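Local structure of guanylate kinase (3TR0) at residues A[28-33]-A[179-184]; A[108-113]-A[158-163]; A[168-171]-A[175-178]. The protein catalyses the ATP-dependent phosphorylation of GMP to GDP, a reaction probably used to recycle GMP. All coordinates share one frame; numbering follows the deposited sequence. Where two conformers were deposited one is given.

Contacts 1 and 3 share helix 173-187, whose start turns back on strand 166-169 in contact 3 and whose middle packs against the end of helix 20-30 in contact 1. Their centres lie about 12 Å apart, and they touch directly where Ile183 CD1 meets Val168 CG2 at 3.8 Å. Contact 2 stands apart, its centre about 21 Å from that of contact 1 and about 19 Å from that of contact 3. It is also the one that includes part of the GMP pocket, through Gly108. In contact 3 the Asn170 side chain comes within about 4 Å (nearest atoms) of Gly19 in the predicted ATP-binding loop.

Contact 1 (A[28-33]-A[179-184]); sequences VKALAE and NLIHII
Leu31 reaches across to helix 173-187 with both branches of its isobutyl group, each meeting a different isoleucine. Leu31 CD1 comes up against the beta-branched part of Ile184, 3.7 Å from Ile184 CG2 and 3.9 Å from Ile184 CD1, so a single methyl sits beside two branches of one side chain, the two side chains meeting at a slant. Ile184 was modelled in two conformers, and these distances hold for one of them. The other branch is looser, with Leu31 CD2 4.2 Å from Ile181 CG2. Leu31 carries CG anti to its carbonyl carbon (chi1 -76°) and continues extended into CD1 (chi2 176°), which sends that methyl forward to Ile184. Ile181 has the same first torsion and an extended CG1 arm (chi2 172°). Its tip thereby reaches the last helical turn of 20-30, where Ile181 CD1 touches Ala30 CB at 3.7 Å, while its CG2 is left to face Leu31. The backbones stay well separated, 7.5 Å between Leu31 CA and Ile181 CA. Leu27 touches both isoleucines from the same helix 20-30, and His182 of the second subunit packs on Ile181. With only aliphatic carbons meeting across it, the contact is held by dispersion and the hydrophobic effect, and it lacks directional bonds, so side-chain shape alone sets the fit.

Contact 2 (A[108-113]-A[158-163]); sequences GARQIR and MAHYKE
Glu163 receives Arg110 side-on, NE and NH2 each taking one carboxylate oxygen. The Arg110 chain runs extended from CG to NE, carrying its guanidinium out to the carboxylate. The two bonds of this salt bridge are short and nearly straight, Arg110 NE to Glu163 OE1 at 3.0 Å and Arg110 NH2 to Glu163 OE2 at 2.8 Å. Both oxygens lie close to the guanidinium plane, yet the carboxylate is tilted 46° from it and is met from above its own plane. From the opposite face of the carboxylate, His160 ND1 donates to Glu163 OE2 at 2.8 Å (174°), with OE2 near the imidazole plane. OE2 is thus gripped by two donors, which should favour a charged glutamate. Arg113 comes in crosswise, its guanidinium turned 79° from the carboxylate. Glu163 O lies over one of its faces, 3.0 Å from Arg113 CZ, where no N-H points at it; Arg113 NH2 instead bonds to Ser121 OG. Water 1 joins Arg113 NH1 (2.9 Å) to Glu163 OE1 (2.7 Å). His160 also stacks on Trp106. Together these groups tie the loop before strand 166-169 to helix 106-115 of the P-loop kinase fold, whose Gly108 touches the bound GMP.

Contact 3 (A[168-171]-A[175-178]); sequences VVND and QAVQ
The methyl of Ala176 lies obliquely off one face of the Asn170 amide, beside its oxygen, with Asn170 OD1 4.0 Å from Ala176 CB. The other end of this amide is held by Ala18, whose carbonyl oxygen accepts from ND2. Through that bond Asn170, just after strand 166-169, links this end of the strand to the predicted ATP-binding loop. Two further flat groups are joined through water 2. The carboxylate of Asp171 and the amide of Gln175 stand nearly perpendicular, and the water lies close to the plane of each, donating to Asp171 OD1 at 2.8 Å and to Gln175 OE1 at 2.9 Å. Asp171 OD1 and Gln175 OE1 remain 4.3 Å apart, so the water lets two acceptors face one another without meeting directly. The first torsion of Asp171 (chi1 58°) places its carboxylate on the helix side.

Ala176 occupies the middle of the contact. Besides the asparagine, Ala176 CB meets Val169 O at 3.9 Å, and Val168 CG1 lies 4.2 Å from Ala176 CB. CG1 stands opposite the backbone N of Val168 (chi1 177°), which points it at the helix. A small residue on this face is consistent with the close approach of helix and strand, 5.5 Å between Asn170 CA and Ala176 CA. Leu23 of helix 20-30 touches both Asn170 and Ala176.

Strand 166-169 is thus joined to the helix that follows it by one methyl resting against two oxygens and a valine methyl, and by a hydrated rim. These van der Waals contacts have little directional preference, whereas the water bridge adds directional polar links at the exposed end.

Contact 1 (A[28-33]-A[179-184])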
loop_
_atom_site.group_PDB
_atom_site.type_symbol
_atom_site.label_atom_id
_atom_site.label_comp_id
_atom_site.label_asym_id
_atom_site.label_seq_id
_atom_site.Cartn_x
_atom_site.Cartn_y
_atom_site.Cartn_z
ATOM N N VAL A 28 3.823 11.627 -11.758
ATOM C CA VAL A 28 2.623 12.411 -12.051
ATOM C C VAL A 28 2.172 12.244 -13.494
ATOM O O VAL A 28 1.017 12.514 -13.824
ATOM C CB VAL A 28 2.806 13.902 -11.722
ATOM C CG1 VAL A 28 3.133 14.071 -10.254
ATOM C CG2 VAL A 28 3.886 14.515 -12.591
ATOM N N LYS A 29 3.080 11.797 -14.355
ATOM C CA LYS A 29 2.738 11.531 -15.747
ATOM C C LYS A 29 2.025 10.193 -15.889
ATOM O O LYS A 29 1.222 9.998 -16.800
ATOM C CB LYS A 29 3.991 11.558 -16.628
ATOM C CG LYS A 29 4.199 12.873 -17.354
ATOM C CD LYS A 29 3.929 14.047 -16.431
ATOM C CE LYS A 29 3.841 15.354 -17.199
ATOM N NZ LYS A 29 3.395 16.472 -16.323
ATOM N N ALA A 30 2.318 9.277 -14.973
ATOM C CA ALA A 30 1.766 7.928 -15.026
ATOM C C ALA A 30 0.418 7.807 -14.316
ATOM O O ALA A 30 -0.380 6.925 -14.635
ATOM C CB ALA A 30 2.758 6.938 -14.443
ATOM N N LEU A 31 0.169 8.690 -13.354
ATOM C CA LEU A 31 -1.052 8.637 -12.558
ATOM C C LEU A 31 -1.955 9.833 -12.797
ATOM O O LEU A 31 -1.489 10.925 -13.116
ATOM C CB LEU A 31 -0.717 8.567 -11.066
ATOM C CG LEU A 31 -0.233 7.241 -10.487
ATOM C CD1 LEU A 31 0.138 7.424 -9.023
ATOM C CD2 LEU A 31 -1.301 6.172 -10.646
ATOM N N ALA A 32 -3.254 9.622 -12.624
ATOM C CA ALA A 32 -4.217 10.710 -12.702
ATOM C C ALA A 32 -4.555 11.210 -11.301
ATOM O O ALA A 32 -4.307 10.520 -10.311
ATOM C CB ALA A 32 -5.478 10.248 -13.421
ATOM N N GLU A 33 -5.112 12.414 -11.231
ATOM C CA GLU A 33 -5.643 12.972 -9.990
ATOM C C GLU A 33 -4.591 13.119 -8.893
ATOM O O GLU A 33 -4.870 12.904 -7.714
ATOM C CB GLU A 33 -6.830 12.140 -9.495
ATOM C CG GLU A 33 -7.979 12.075 -10.490
ATOM C CD GLU A 33 -9.147 11.247 -9.985
ATOM O OE1 GLU A 33 -10.162 11.845 -9.570
ATOM O OE2 GLU A 33 -9.050 10.001 -10.006
ATOM N N ASN A 179 7.267 1.306 -8.332
ATOM C CA ASN A 179 7.073 1.116 -6.898
ATOM C C ASN A 179 6.324 2.277 -6.257
ATOM O O ASN A 179 5.474 2.075 -5.387
ATOM C CB ASN A 179 8.402 0.859 -6.192
ATOM C CG ASN A 179 8.910 -0.545 -6.432
ATOM O OD1 ASN A 179 8.123 -1.473 -6.617
ATOM N ND2 ASN A 179 10.224 -0.709 -6.438
ATOM N N LEU A 180 6.635 3.492 -6.689
ATOM C CA LEU A 180 5.885 4.656 -6.239
ATOM C C LEU A 180 4.411 4.513 -6.633
ATOM O O LEU A 180 3.512 4.847 -5.860
ATOM C CB LEU A 180 6.492 5.941 -6.813
ATOM C CG LEU A 180 7.921 6.233 -6.339
ATOM C CD1 LEU A 180 8.542 7.430 -7.068
ATOM C CD2 LEU A 180 7.928 6.463 -4.838
ATOM N N ILE A 181 4.167 3.994 -7.831
ATOM C CA ILE A 181 2.798 3.787 -8.301
ATOM C C ILE A 181 2.056 2.769 -7.432
ATOM O O ILE A 181 0.893 2.970 -7.098
ATOM C CB ILE A 181 2.768 3.346 -9.780
ATOM C CG1 ILE A 181 3.254 4.486 -10.680
ATOM C CG2 ILE A 181 1.365 2.906 -10.184
ATOM C CD1 ILE A 181 3.445 4.082 -12.122
ATOM N N HIS A 182 2.729 1.683 -7.059
ATOM C CA HIS A 182 2.130 0.707 -6.149
ATOM C C HIS A 182 1.680 1.380 -4.858
ATOM O O HIS A 182 0.586 1.122 -4.362
ATOM C CB HIS A 182 3.115 -0.423 -5.801
ATOM C CG HIS A 182 3.359 -1.390 -6.920
ATOM N ND1 HIS A 182 2.363 -1.818 -7.769
ATOM C CD2 HIS A 182 4.491 -2.016 -7.325
ATOM C CE1 HIS A 182 2.867 -2.664 -8.648
ATOM N NE2 HIS A 182 4.157 -2.803 -8.401
ATOM N N ILE A 183 2.541 2.231 -4.307
ATOM C CA ILE A 183 2.290 2.828 -3.000
ATOM C C ILE A 183 1.082 3.764 -3.026
ATOM O O ILE A 183 0.224 3.707 -2.146
ATOM C CB ILE A 183 3.537 3.554 -2.463
ATOM C CG1 ILE A 183 4.628 2.532 -2.111
ATOM C CG2 ILE A 183 3.183 4.401 -1.247
ATOM C CD1 ILE A 183 6.030 3.127 -2.011
ATOM N N ILE A 184 1.018 4.629 -4.030
ATOM C CA ILE A 184 -0.113 5.540 -4.157
ATOM C C ILE A 184 -1.387 4.785 -4.524
ATOM O O ILE A 184 -2.462 5.071 -3.998
ATOM C CB ILE A 184 0.167 6.651 -5.182
ATOM C CG1 ILE A 184 1.224 7.603 -4.626
ATOM C CG2 ILE A 184 -1.119 7.410 -5.516
ATOM C CD1 ILE A 184 1.849 8.511 -5.656
#

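Contact 2 (A[108-113]-A[158-163])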
loop_
_atom_site.group_PDB
_atom_site.type_symbol
_atom_site.label_atom_id
_atom_site.label_comp_id
_atom_site.label_asym_id
_atom_site.label_seq_id
_atom_site.Cartn_x
_atom_site.Cartn_y
_atom_site.Cartn_z
ATOM N N GLY A 108 10.391 19.013 7.170
ATOM C CA GLY A 108 9.064 19.286 6.654
ATOM C C GLY A 108 8.140 18.098 6.845
ATOM O O GLY A 108 6.959 18.259 7.167
ATOM N N ALA A 109 8.679 16.898 6.651
ATOM C CA ALA A 109 7.902 15.674 6.825
ATOM C C ALA A 109 7.317 15.587 8.232
ATOM O O ALA A 109 6.134 15.295 8.403
ATOM C CB ALA A 109 8.761 14.453 6.534
ATOM N N ARG A 110 8.150 15.843 9.240
ATOM C CA ARG A 110 7.685 15.831 10.627
ATOM C C ARG A 110 6.510 16.786 10.831
ATOM O O ARG A 110 5.556 16.461 11.537
ATOM C CB ARG A 110 8.825 16.174 11.596
ATOM C CG ARG A 110 9.930 15.127 11.683
ATOM C CD ARG A 110 10.911 15.462 12.806
ATOM N NE ARG A 110 11.922 14.430 13.009
ATOM C CZ ARG A 110 12.778 14.418 14.026
ATOM N NH1 ARG A 110 12.744 15.385 14.933
ATOM N NH2 ARG A 110 13.670 13.441 14.139
ATOM N N GLN A 111 6.578 17.961 10.211
ATOM C CA GLN A 111 5.516 18.956 10.344
ATOM C C GLN A 111 4.216 18.471 9.719
ATOM O O GLN A 111 3.145 18.587 10.316
ATOM C CB GLN A 111 5.932 20.279 9.700
ATOM C CG GLN A 111 7.070 20.984 10.412
ATOM C CD GLN A 111 7.568 22.184 9.641
ATOM O OE1 GLN A 111 6.798 23.088 9.313
ATOM N NE2 GLN A 111 8.857 22.193 9.332
ATOM N N ILE A 112 4.316 17.928 8.512
ATOM C CA ILE A 112 3.142 17.443 7.797
ATOM C C ILE A 112 2.469 16.280 8.531
ATOM O O ILE A 112 1.243 16.230 8.631
ATOM C CB ILE A 112 3.496 17.025 6.359
ATOM C CG1 ILE A 112 4.026 18.225 5.574
ATOM C CG2 ILE A 112 2.277 16.442 5.662
ATOM C CD1 ILE A 112 3.012 19.343 5.415
ATOM N N ARG A 113 3.269 15.352 9.051
ATOM C CA ARG A 113 2.719 14.215 9.794
ATOM C C ARG A 113 1.881 14.671 10.984
ATOM O O ARG A 113 0.838 14.087 11.279
ATOM C CB ARG A 113 3.820 13.264 10.266
ATOM C CG ARG A 113 4.462 12.459 9.155
ATOM C CD ARG A 113 5.382 11.372 9.697
ATOM N NE ARG A 113 6.312 10.926 8.667
ATOM C CZ ARG A 113 7.573 11.331 8.579
ATOM N NH1 ARG A 113 8.062 12.173 9.482
ATOM N NH2 ARG A 113 8.348 10.888 7.599
HETATM N N MSE A 158 19.659 10.861 5.427
HETATM C CA MSE A 158 19.371 9.430 5.332
HETATM C C MSE A 158 19.208 8.755 6.693
HETATM O O MSE A 158 18.501 7.760 6.811
HETATM C CB MSE A 158 20.423 8.714 4.482
HETATM C CG MSE A 158 20.066 8.674 3.006
HETATM SE SE MSE A 158 21.437 7.845 1.918
HETATM C CE MSE A 158 22.902 9.075 2.300
ATOM N N ALA A 159 19.850 9.303 7.719
ATOM C CA ALA A 159 19.703 8.770 9.068
ATOM C C ALA A 159 18.263 8.897 9.560
ATOM O O ALA A 159 17.871 8.245 10.528
ATOM C CB ALA A 159 20.651 9.470 10.022
ATOM N N HIS A 160 17.477 9.734 8.889
ATOM C CA HIS A 160 16.077 9.942 9.267
ATOM C C HIS A 160 15.105 9.000 8.560
ATOM O O HIS A 160 13.889 9.168 8.676
ATOM C CB HIS A 160 15.654 11.392 9.005
ATOM C CG HIS A 160 16.289 12.384 9.930
ATOM N ND1 HIS A 160 15.769 12.680 11.171
ATOM C CD2 HIS A 160 17.402 13.143 9.796
ATOM C CE1 HIS A 160 16.533 13.583 11.764
ATOM N NE2 HIS A 160 17.532 13.878 10.951
ATOM N N TYR A 161 15.627 8.013 7.838
ATOM C CA TYR A 161 14.772 7.136 7.035
ATOM C C TYR A 161 13.771 6.362 7.888
ATOM O O TYR A 161 12.735 5.928 7.393
ATOM C CB TYR A 161 15.609 6.154 6.213
ATOM C CG TYR A 161 16.104 4.964 7.014
ATOM C CD1 TYR A 161 17.331 5.000 7.655
ATOM C CD2 TYR A 161 15.330 3.812 7.140
ATOM C CE1 TYR A 161 17.787 3.921 8.392
ATOM C CE2 TYR A 161 15.780 2.726 7.880
ATOM C CZ TYR A 161 17.010 2.791 8.504
ATOM O OH TYR A 161 17.478 1.725 9.241
ATOM N N LYS A 162 14.087 6.194 9.169
ATOM C CA LYS A 162 13.231 5.438 10.082
ATOM C C LYS A 162 11.897 6.119 10.375
ATOM O O LYS A 162 10.998 5.511 10.951
ATOM C CB LYS A 162 13.958 5.177 11.400
ATOM C CG LYS A 162 15.161 4.264 11.279
ATOM C CD LYS A 162 15.899 4.176 12.601
ATOM C CE LYS A 162 17.100 3.258 12.500
ATOM N NZ LYS A 162 16.697 1.844 12.261
ATOM N N GLU A 163 11.776 7.383 9.989
ATOM C CA GLU A 163 10.563 8.145 10.248
ATOM C C GLU A 163 9.543 7.984 9.122
ATOM O O GLU A 163 8.436 8.521 9.189
ATOM C CB GLU A 163 10.915 9.621 10.459
ATOM C CG GLU A 163 11.858 9.830 11.637
ATOM C CD GLU A 163 12.454 11.216 11.695
ATOM O OE1 GLU A 163 11.864 12.155 11.120
ATOM O OE2 GLU A 163 13.523 11.368 12.322
HETATM O O HOH W 1 10.684 13.087 8.837
#

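Contact 3 (A[168-171]-A[175-178])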
loop_
_atom_site.group_PDB
_atom_site.type_symbol
_atom_site.label_atom_id
_atom_site.label_comp_id
_atom_site.label_asym_id
_atom_site.label_seq_id
_atom_site.Cartn_x
_atom_site.Cartn_y
_atom_site.Cartn_z
ATOM N N VAL A 168 12.073 3.216 -0.903
ATOM C CA VAL A 168 12.201 2.809 -2.299
ATOM C C VAL A 168 13.610 3.098 -2.800
ATOM O O VAL A 168 14.104 4.203 -2.621
ATOM C CB VAL A 168 11.202 3.546 -3.202
ATOM C CG1 VAL A 168 11.416 3.148 -4.648
ATOM C CG2 VAL A 168 9.770 3.251 -2.771
ATOM N N VAL A 169 14.254 2.108 -3.415
ATOM C CA VAL A 169 15.617 2.289 -3.915
ATOM C C VAL A 169 15.598 2.733 -5.372
ATOM O O VAL A 169 14.961 2.096 -6.207
ATOM C CB VAL A 169 16.461 0.995 -3.798
ATOM C CG1 VAL A 169 17.918 1.261 -4.216
ATOM C CG2 VAL A 169 16.413 0.454 -2.387
ATOM N N ASN A 170 16.291 3.829 -5.676
ATOM C CA ASN A 170 16.372 4.298 -7.052
ATOM C C ASN A 170 17.592 3.741 -7.769
ATOM O O ASN A 170 18.545 4.471 -8.047
ATOM C CB ASN A 170 16.382 5.825 -7.124
ATOM C CG ASN A 170 16.343 6.335 -8.550
ATOM O OD1 ASN A 170 16.031 5.588 -9.476
ATOM N ND2 ASN A 170 16.649 7.613 -8.735
ATOM N N ASP A 171 17.557 2.445 -8.061
ATOM C CA ASP A 171 18.639 1.786 -8.780
ATOM C C ASP A 171 18.254 1.560 -10.237
ATOM O O ASP A 171 19.112 1.484 -11.116
ATOM C CB ASP A 171 19.021 0.466 -8.100
ATOM C CG ASP A 171 17.854 -0.503 -7.991
ATOM O OD1 ASP A 171 16.689 -0.081 -8.158
ATOM O OD2 ASP A 171 18.108 -1.697 -7.725
ATOM N N GLN A 175 11.643 0.850 -12.475
ATOM C CA GLN A 175 11.200 0.036 -11.346
ATOM C C GLN A 175 10.839 0.905 -10.145
ATOM O O GLN A 175 9.849 0.646 -9.455
ATOM C CB GLN A 175 12.277 -0.989 -10.980
ATOM C CG GLN A 175 12.551 -1.971 -12.106
ATOM C CD GLN A 175 13.919 -2.609 -12.003
ATOM O OE1 GLN A 175 14.529 -2.622 -10.936
ATOM N NE2 GLN A 175 14.411 -3.135 -13.120
ATOM N N ALA A 176 11.637 1.941 -9.907
ATOM C CA ALA A 176 11.380 2.866 -8.810
ATOM C C ALA A 176 10.066 3.615 -9.021
ATOM O O ALA A 176 9.273 3.769 -8.092
ATOM C CB ALA A 176 12.533 3.847 -8.660
ATOM N N VAL A 177 9.838 4.089 -10.243
ATOM C CA VAL A 177 8.565 4.727 -10.574
ATOM C C VAL A 177 7.418 3.751 -10.332
ATOM O O VAL A 177 6.423 4.097 -9.698
ATOM C CB VAL A 177 8.527 5.214 -12.032
ATOM C CG1 VAL A 177 7.141 5.752 -12.378
ATOM C CG2 VAL A 177 9.591 6.282 -12.263
ATOM N N GLN A 178 7.559 2.525 -10.831
ATOM C CA GLN A 178 6.512 1.520 -10.643
ATOM C C GLN A 178 6.233 1.253 -9.161
ATOM O O GLN A 178 5.098 0.998 -8.777
ATOM C CB GLN A 178 6.860 0.211 -11.355
ATOM C CG GLN A 178 5.810 -0.879 -11.176
ATOM C CD GLN A 178 4.464 -0.502 -11.774
ATOM O OE1 GLN A 178 4.301 -0.475 -12.995
ATOM N NE2 GLN A 178 3.490 -0.204 -10.913
HETATM O O HOH W 2 14.359 -1.608 -8.189
#